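Local coordinates for protein probable M18 family aminopeptidase 1 (Thermotoga maritima, PDB 2GLF) that probably removes amino acids one at a time from the N-terminus of peptides, as a metal-dependent aminopeptidase of the M18 family, at residues A91-R97 and Y246-R251; S324-A330 and D416-L422. All blocks are in the same frame, centred on the assembly; numbering follows the deposited sequence.

Contact 1 (A91-R97 and Y246-R251); sequences AHIDSPR and YGQDDR. With MN (manganese (II) ion), chain E; MN (manganese (II) ion), chain F.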
ATOM      1  N   ALA A  91      28.710  39.019  -7.331  1.00  9.46           N
ATOM      2  CA  ALA A  91      28.774  37.571  -7.181  1.00  9.46           C
ATOM      3  C   ALA A  91      28.954  37.182  -5.716  1.00  9.46           C
ATOM      4  O   ALA A  91      29.097  38.045  -4.847  1.00  9.46           O
ATOM      5  CB  ALA A  91      29.915  37.015  -8.012  1.00  1.76           C
ATOM      6  N   HIS A  92      28.926  35.883  -5.439  1.00  9.29           N
ATOM      7  CA  HIS A  92      29.111  35.398  -4.078  1.00  9.33           C
ATOM      8  C   HIS A  92      30.340  34.498  -4.017  1.00  9.51           C
ATOM      9  O   HIS A  92      30.661  33.796  -4.975  1.00  9.46           O
ATOM     10  CB  HIS A  92      27.850  34.672  -3.574  1.00 13.57           C
ATOM     11  CG  HIS A  92      27.573  33.355  -4.236  1.00 14.27           C
ATOM     12  ND1 HIS A  92      28.059  32.158  -3.746  1.00 16.58           N
ATOM     13  CD2 HIS A  92      26.790  33.036  -5.296  1.00 14.89           C
ATOM     14  CE1 HIS A  92      27.582  31.161  -4.472  1.00 16.43           C
ATOM     15  NE2 HIS A  92      26.810  31.666  -5.419  1.00 15.74           N
ATOM     16  N   ILE A  93      31.045  34.543  -2.894  1.00  9.30           N
ATOM     17  CA  ILE A  93      32.248  33.753  -2.753  1.00  9.26           C
ATOM     18  C   ILE A  93      32.131  32.621  -1.745  1.00  9.42           C
ATOM     19  O   ILE A  93      33.126  31.977  -1.417  1.00  9.34           O
ATOM     20  CB  ILE A  93      33.458  34.652  -2.406  1.00  9.49           C
ATOM     21  CG1 ILE A  93      33.146  35.522  -1.192  1.00  9.49           C
ATOM     22  CG2 ILE A  93      33.805  35.530  -3.594  1.00  9.49           C
ATOM     23  CD1 ILE A  93      34.293  36.413  -0.787  1.00  9.58           C
ATOM     24  N   ASP A  94      30.924  32.367  -1.253  1.00  8.51           N
ATOM     25  CA  ASP A  94      30.737  31.256  -0.327  1.00 10.22           C
ATOM     26  C   ASP A  94      30.300  30.057  -1.177  1.00 11.43           C
ATOM     27  O   ASP A  94      29.667  30.234  -2.221  1.00 11.75           O
ATOM     28  CB  ASP A  94      29.665  31.578   0.715  1.00 19.59           C
ATOM     29  CG  ASP A  94      28.304  31.813   0.100  1.00 22.87           C
ATOM     30  OD1 ASP A  94      27.318  31.239   0.611  1.00 25.20           O
ATOM     31  OD2 ASP A  94      28.220  32.575  -0.893  1.00 28.56           O
ATOM     32  N   SER A  95      30.646  28.847  -0.748  1.00 19.64           N
ATOM     33  CA  SER A  95      30.282  27.640  -1.489  1.00 20.36           C
ATOM     34  C   SER A  95      29.857  26.515  -0.564  1.00 20.08           C
ATOM     35  O   SER A  95      30.311  26.439   0.576  1.00 19.98           O
ATOM     36  CB  SER A  95      31.462  27.149  -2.324  1.00 20.48           C
ATOM     37  OG  SER A  95      31.714  28.010  -3.411  1.00 23.20           O
ATOM     38  N   PRO A  96      28.967  25.625  -1.038  1.00 14.40           N
ATOM     39  CA  PRO A  96      28.559  24.530  -0.157  1.00 14.05           C
ATOM     40  C   PRO A  96      29.806  23.870   0.443  1.00 13.80           C
ATOM     41  O   PRO A  96      30.831  23.707  -0.230  1.00 13.52           O
ATOM     42  CB  PRO A  96      27.775  23.623  -1.100  1.00 17.76           C
ATOM     43  CG  PRO A  96      27.063  24.625  -1.972  1.00 17.20           C
ATOM     44  CD  PRO A  96      28.173  25.623  -2.283  1.00 17.65           C
ATOM     45  N   ARG A  97      29.718  23.512   1.718  1.00 21.20           N
ATOM     46  CA  ARG A  97      30.840  22.905   2.421  1.00 20.87           C
ATOM     47  C   ARG A  97      30.331  22.184   3.661  1.00 21.59           C
ATOM     48  O   ARG A  97      29.145  21.862   3.771  1.00 21.15           O
ATOM     49  CB  ARG A  97      31.804  24.005   2.857  1.00 18.56           C
ATOM     50  CG  ARG A  97      31.106  25.118   3.651  1.00 19.39           C
ATOM     51  CD  ARG A  97      32.052  26.256   3.978  1.00 20.03           C
ATOM     52  NE  ARG A  97      31.434  27.576   3.821  1.00 19.12           N
ATOM     53  CZ  ARG A  97      30.684  28.180   4.740  1.00 23.40           C
ATOM     54  NH1 ARG A  97      30.444  27.594   5.907  1.00 21.86           N
ATOM     55  NH2 ARG A  97      30.173  29.380   4.489  1.00 27.94           N
ATOM     56  N   TYR A 246      36.510  22.528  -7.436  1.00  7.02           N
ATOM     57  CA  TYR A 246      35.539  22.728  -6.380  1.00  7.02           C
ATOM     58  C   TYR A 246      35.252  24.201  -6.179  1.00  7.02           C
ATOM     59  O   TYR A 246      36.152  25.040  -6.253  1.00  7.02           O
ATOM     60  CB  TYR A 246      36.055  22.163  -5.061  1.00 11.35           C
ATOM     61  CG  TYR A 246      35.347  22.733  -3.854  1.00 10.73           C
ATOM     62  CD1 TYR A 246      34.078  22.294  -3.498  1.00 10.73           C
ATOM     63  CD2 TYR A 246      35.931  23.743  -3.098  1.00 10.73           C
ATOM     64  CE1 TYR A 246      33.408  22.841  -2.422  1.00 10.79           C
ATOM     65  CE2 TYR A 246      35.269  24.302  -2.021  1.00 11.28           C
ATOM     66  CZ  TYR A 246      34.004  23.845  -1.686  1.00 13.54           C
ATOM     67  OH  TYR A 246      33.343  24.379  -0.597  1.00 15.38           O
ATOM     68  N   GLY A 247      33.986  24.504  -5.918  1.00 15.71           N
ATOM     69  CA  GLY A 247      33.586  25.867  -5.646  1.00 16.23           C
ATOM     70  C   GLY A 247      33.505  26.762  -6.849  1.00 17.02           C
ATOM     71  O   GLY A 247      33.470  27.986  -6.706  1.00 17.70           O
ATOM     72  N   GLN A 248      33.485  26.177  -8.038  1.00 20.42           N
ATOM     73  CA  GLN A 248      33.378  27.003  -9.224  1.00 20.99           C
ATOM     74  C   GLN A 248      32.057  27.744  -9.157  1.00 20.88           C
ATOM     75  O   GLN A 248      31.874  28.761  -9.829  1.00 20.20           O
ATOM     76  CB  GLN A 248      33.452  26.161 -10.494  1.00 22.29           C
ATOM     77  CG  GLN A 248      34.875  25.944 -10.955  1.00 22.94           C
ATOM     78  CD  GLN A 248      34.955  25.219 -12.271  1.00 25.51           C
ATOM     79  OE1 GLN A 248      34.618  24.037 -12.363  1.00 29.88           O
ATOM     80  NE2 GLN A 248      35.400  25.925 -13.306  1.00 27.39           N
ATOM     81  N   ASP A 249      31.140  27.241  -8.329  1.00 23.76           N
ATOM     82  CA  ASP A 249      29.853  27.899  -8.186  1.00 23.90           C
ATOM     83  C   ASP A 249      30.105  29.299  -7.661  1.00 24.62           C
ATOM     84  O   ASP A 249      30.232  29.531  -6.456  1.00 24.24           O
ATOM     85  CB  ASP A 249      28.921  27.166  -7.230  1.00 17.36           C
ATOM     86  CG  ASP A 249      27.505  27.761  -7.227  1.00 16.77           C
ATOM     87  OD1 ASP A 249      27.365  29.001  -7.331  1.00 19.51           O
ATOM     88  OD2 ASP A 249      26.526  26.995  -7.097  1.00 16.76           O
ATOM     89  N   ASP A 250      30.210  30.202  -8.628  1.00 55.64           N
ATOM     90  CA  ASP A 250      30.415  31.626  -8.460  1.00 55.58           C
ATOM     91  C   ASP A 250      31.785  32.205  -8.212  1.00 55.30           C
ATOM     92  O   ASP A 250      31.953  33.418  -8.323  1.00 55.16           O
ATOM     93  CB  ASP A 250      29.439  32.187  -7.454  1.00 29.01           C
ATOM     94  CG  ASP A 250      28.715  33.374  -8.010  1.00 30.88           C
ATOM     95  OD1 ASP A 250      28.330  33.301  -9.197  1.00 29.60           O
ATOM     96  OD2 ASP A 250      28.539  34.370  -7.285  1.00 31.02           O
ATOM     97  N   ARG A 251      32.770  31.387  -7.868  1.00 20.94           N
ATOM     98  CA  ARG A 251      34.097  31.969  -7.712  1.00 21.07           C
ATOM     99  C   ARG A 251      34.563  32.131  -9.154  1.00 21.51           C
ATOM    100  O   ARG A 251      35.500  32.873  -9.442  1.00 21.35           O
ATOM    101  CB  ARG A 251      35.043  31.056  -6.918  1.00 12.24           C
ATOM    102  CG  ARG A 251      34.554  30.792  -5.503  1.00 12.32           C
ATOM    103  CD  ARG A 251      35.677  30.572  -4.511  1.00 11.82           C
ATOM    104  NE  ARG A 251      35.139  30.550  -3.155  1.00 13.98           N
ATOM    105  CZ  ARG A 251      34.773  29.451  -2.507  1.00 13.82           C
ATOM    106  NH1 ARG A 251      34.895  28.268  -3.086  1.00 16.38           N
ATOM    107  NH2 ARG A 251      34.263  29.536  -1.288  1.00 10.73           N
TER
HETATM  108 MN    MN E5001      25.552  30.423  -7.103  1.00 17.51          MN
HETATM  109 MN    MN F5002      24.953  27.622  -5.379  1.00 19.73          MN
HETATM  110  O   HOH W   1      31.551  30.852  -4.256  1.00 33.77           O
HETATM  111  O   HOH W   2      24.821  29.147  -8.950  1.00 24.06           O

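Contact 2 (S324-A330 and D416-L422); sequences SGDVCAA and DMGPALL. With MN (manganese (II) ion), chain E.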
ATOM      1  N   SER A 324      24.015  40.383 -12.293  1.00 20.20           N
ATOM      2  CA  SER A 324      24.071  39.356 -11.263  1.00 19.56           C
ATOM      3  C   SER A 324      24.942  38.224 -11.813  1.00 18.64           C
ATOM      4  O   SER A 324      24.487  37.422 -12.627  1.00 17.98           O
ATOM      5  CB  SER A 324      22.660  38.847 -10.974  1.00 15.46           C
ATOM      6  OG  SER A 324      22.671  37.842  -9.980  1.00 17.60           O
ATOM      7  N   GLY A 325      26.195  38.167 -11.375  1.00 16.30           N
ATOM      8  CA  GLY A 325      27.092  37.136 -11.866  1.00 16.72           C
ATOM      9  C   GLY A 325      27.039  35.807 -11.132  1.00 17.07           C
ATOM     10  O   GLY A 325      27.683  35.639 -10.096  1.00 17.84           O
ATOM     11  N   ASP A 326      26.268  34.862 -11.667  1.00 12.13           N
ATOM     12  CA  ASP A 326      26.147  33.536 -11.072  1.00 11.25           C
ATOM     13  C   ASP A 326      26.017  32.501 -12.192  1.00 11.14           C
ATOM     14  O   ASP A 326      25.646  32.832 -13.315  1.00 11.14           O
ATOM     15  CB  ASP A 326      24.943  33.477 -10.130  1.00 12.94           C
ATOM     16  CG  ASP A 326      25.099  32.417  -9.048  1.00 14.20           C
ATOM     17  OD1 ASP A 326      24.304  32.421  -8.089  1.00 16.62           O
ATOM     18  OD2 ASP A 326      26.016  31.580  -9.150  1.00 16.20           O
ATOM     19  N   VAL A 327      26.328  31.250 -11.879  1.00 13.75           N
ATOM     20  CA  VAL A 327      26.298  30.162 -12.853  1.00 13.74           C
ATOM     21  C   VAL A 327      24.931  29.535 -13.078  1.00 13.69           C
ATOM     22  O   VAL A 327      24.069  29.561 -12.203  1.00 13.69           O
ATOM     23  CB  VAL A 327      27.239  29.029 -12.418  1.00 15.98           C
ATOM     24  CG1 VAL A 327      28.662  29.551 -12.249  1.00 15.24           C
ATOM     25  CG2 VAL A 327      26.737  28.434 -11.111  1.00 15.77           C
ATOM     26  N   CYS A 328      24.743  28.965 -14.260  1.00 21.10           N
ATOM     27  CA  CYS A 328      23.498  28.286 -14.588  1.00 21.79           C
ATOM     28  C   CYS A 328      23.870  26.830 -14.847  1.00 22.02           C
ATOM     29  O   CYS A 328      25.044  26.461 -14.753  1.00 21.76           O
ATOM     30  CB  CYS A 328      22.840  28.898 -15.826  1.00 15.74           C
ATOM     31  SG  CYS A 328      23.902  28.917 -17.284  1.00 18.77           S
ATOM     32  N   ALA A 329      22.879  26.006 -15.173  1.00 16.63           N
ATOM     33  CA  ALA A 329      23.120  24.590 -15.409  1.00 16.84           C
ATOM     34  C   ALA A 329      23.162  24.267 -16.888  1.00 17.51           C
ATOM     35  O   ALA A 329      22.244  24.598 -17.624  1.00 18.21           O
ATOM     36  CB  ALA A 329      22.038  23.771 -14.729  1.00 20.34           C
ATOM     37  N   ALA A 330      24.241  23.631 -17.325  1.00 20.90           N
ATOM     38  CA  ALA A 330      24.387  23.244 -18.722  1.00 21.50           C
ATOM     39  C   ALA A 330      23.677  21.899 -18.877  1.00 21.55           C
ATOM     40  O   ALA A 330      23.380  21.248 -17.874  1.00 22.45           O
ATOM     41  CB  ALA A 330      25.854  23.111 -19.070  1.00 22.17           C
ATOM     42  N   ASP A 416      20.591  38.301 -14.448  1.00 26.09           N
ATOM     43  CA  ASP A 416      21.490  37.197 -14.121  1.00 27.42           C
ATOM     44  C   ASP A 416      22.316  36.846 -15.354  1.00 28.05           C
ATOM     45  O   ASP A 416      21.787  36.762 -16.463  1.00 28.38           O
ATOM     46  CB  ASP A 416      20.695  35.973 -13.668  1.00 41.22           C
ATOM     47  CG  ASP A 416      19.819  36.260 -12.465  1.00 42.94           C
ATOM     48  OD1 ASP A 416      18.634  36.621 -12.649  1.00 45.33           O
ATOM     49  OD2 ASP A 416      20.325  36.133 -11.334  1.00 43.81           O
HETATM   50  N   MSE A 417      23.613  36.631 -15.161  1.00 22.40           N
HETATM   51  CA  MSE A 417      24.491  36.307 -16.276  1.00 24.85           C
HETATM   52  C   MSE A 417      25.734  35.576 -15.784  1.00 22.76           C
HETATM   53  O   MSE A 417      26.307  35.918 -14.748  1.00 22.94           O
HETATM   54  CB  MSE A 417      24.881  37.594 -16.992  1.00 58.44           C
HETATM   55  CG  MSE A 417      25.403  37.397 -18.391  1.00 62.62           C
HETATM   56 SE   MSE A 417      25.407  39.075 -19.341  1.00 66.79          SE
HETATM   57  CE  MSE A 417      23.552  39.098 -19.879  1.00 63.15           C
ATOM     58  N   GLY A 418      26.143  34.560 -16.532  1.00  8.98           N
ATOM     59  CA  GLY A 418      27.308  33.784 -16.154  1.00  8.98           C
ATOM     60  C   GLY A 418      27.436  32.519 -16.980  1.00  8.98           C
ATOM     61  O   GLY A 418      26.612  32.269 -17.857  1.00  8.98           O
ATOM     62  N   PRO A 419      28.466  31.697 -16.728  1.00 24.32           N
ATOM     63  CA  PRO A 419      28.664  30.455 -17.480  1.00 23.87           C
ATOM     64  C   PRO A 419      27.794  29.281 -16.988  1.00 23.48           C
ATOM     65  O   PRO A 419      27.220  29.329 -15.892  1.00 23.02           O
ATOM     66  CB  PRO A 419      30.160  30.201 -17.311  1.00  7.15           C
ATOM     67  CG  PRO A 419      30.399  30.653 -15.913  1.00  7.15           C
ATOM     68  CD  PRO A 419      29.606  31.954 -15.829  1.00  7.15           C
ATOM     69  N   ALA A 420      27.703  28.235 -17.811  1.00 20.07           N
ATOM     70  CA  ALA A 420      26.922  27.046 -17.481  1.00 19.12           C
ATOM     71  C   ALA A 420      27.827  25.974 -16.884  1.00 18.57           C
ATOM     72  O   ALA A 420      28.937  25.759 -17.372  1.00 19.24           O
ATOM     73  CB  ALA A 420      26.236  26.510 -18.732  1.00  8.98           C
ATOM     74  N   LEU A 421      27.356  25.301 -15.836  1.00 13.00           N
ATOM     75  CA  LEU A 421      28.156  24.258 -15.190  1.00 11.83           C
ATOM     76  C   LEU A 421      27.495  22.886 -15.185  1.00 11.29           C
ATOM     77  O   LEU A 421      26.275  22.756 -15.248  1.00 10.59           O
ATOM     78  CB  LEU A 421      28.471  24.615 -13.730  1.00  4.90           C
ATOM     79  CG  LEU A 421      29.215  25.880 -13.332  1.00  4.83           C
ATOM     80  CD1 LEU A 421      29.453  25.831 -11.843  1.00  5.16           C
ATOM     81  CD2 LEU A 421      30.528  25.984 -14.071  1.00  4.83           C
ATOM     82  N   LEU A 422      28.337  21.865 -15.083  1.00  7.05           N
ATOM     83  CA  LEU A 422      27.897  20.487 -15.017  1.00  7.05           C
ATOM     84  C   LEU A 422      28.242  20.015 -13.608  1.00  7.05           C
ATOM     85  O   LEU A 422      29.344  20.243 -13.134  1.00  7.05           O
ATOM     86  CB  LEU A 422      28.640  19.661 -16.063  1.00 10.25           C
ATOM     87  CG  LEU A 422      27.817  19.185 -17.266  1.00 10.25           C
ATOM     88  CD1 LEU A 422      26.856  20.264 -17.717  1.00 10.25           C
ATOM     89  CD2 LEU A 422      28.753  18.779 -18.386  1.00 10.25           C
TER
HETATM   90 MN    MN E5001      25.552  30.423  -7.103  1.00 17.51          MN
HETATM   91  O   HOH W   2      24.821  29.147  -8.950  1.00 24.06           O

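Contact 1 (A91-R97 and Y246-R251)
His92 and Asp249 meet at a manganese ion, the heart of the two-metal site on which M18 aminopeptidases are built. Strand 87-92 delivers the histidine as it ends, and the start of helix 248-263 brings the aspartate. His92 NE2 lies 2.4 Å from the manganese of chain E. The Asp249 carboxylate bridges, with OD1 at 2.3 Å from the manganese of chain E and OD2 at 2.4 Å from that of chain F. With chi1 at -172° the Asp249 carboxylate swings away from the backbone N and out to both ions. Asp326 completes the protein ligands of the first ion, Glu279 and His425 those of the second.

Several contacts hold the imidazole. Asp250 CB sits over one face as a CH-pi contact, 3.5 Å from the ring centroid. The other ring nitrogen, His92 ND1, makes weak hydrogen bonds to Asp94 O and Asp94 OD2, and Tyr119 and the backbone N of Glu279 hold the other oxygen of that carboxylate.

Polar groups also join the backbones. His92 N points at Asp250 OD2, but the modelled length is doubtful. In the loop 93-96, Arg251 meets Ile93 O weakly with both NE and NH2, while Ser95 OG lies over one face of the Arg251 guanidinium. A water lies 2.8 Å from Asp94 O, 2.9 Å from Asp249 O and 3.0 Å from Ser95 OG, so it links the loop to the helix start. At the other end, Tyr246 OH donates to Pro96 O across 2.6 Å, the acceptor lying in the plane of the phenol ring.

Contact 2 (S324-A330 and D416-L422)
Ser324 and Asp416 pair in parallel, on strands that started a few residues earlier, and the backbone carries most of the contact. Met417 N, of a selenomethionine, donates to Ser324 O at 2.8 Å. Asp326 N reaches Met417 O over 3.3 Å, coming from well above the carbonyl plane. Beyond this, Cys328 N bonds to Pro419 O, Leu421 N to Cys328 O at 2.8 Å and Ala330 N to Leu421 O at 3.0 Å. Both strands are interrupted between these two runs, at Asp326-Val327 and near Pro419.

These are neighbouring parallel strands of the mixed sheet at the core of the catalytic fold shared by the zinc exopeptidase clan, and the break in 321-329 is where a metal ligand emerges. Both carboxylate oxygens of Asp326 bind the manganese of chain E, while OD2 also accepts a bond from Val327 N.

Among side chains, Ser324 OG donates to Asp416 OD2 over 3.2 Å, from above the carboxylate plane; chi1 of 180° sends OG away from the Ser324 backbone N and out to that oxygen, which has Thr402 OG1 as a second partner. An alanine in place of Asp416 would probably leave both hydroxyls without their shared acceptor and open a gap beside Ser324.

Apolar groups fill the rest. Cys328 SG lies against Ala420 CB on one face of the sheet, and Ala330 CB meets Ala420 CB and Leu422 CD1. Val327 crosses Leu421, both its methyls 3.8 Å from Leu421 CD1.

Overall arrangement
The centres of contacts 1 and 2 lie about 12 Å apart, and along the chain they follow in series: 91-97 pairs with 246-251 before 324-330 pairs with 416-422. Strands 87-92, 321-329 and 414-421 run side by side and parallel in the mixed sheet, so contact 2 continues across the sheet from the strand that opens contact 1. Helix 248-263, whose start belongs to contact 1, also packs on Val327 and Pro419 of contact 2. The manganese of chain E and one bound water are common to both, so distant parts of the sequence supply a single metal site, at the end of strand 87-92 and the break in 321-329.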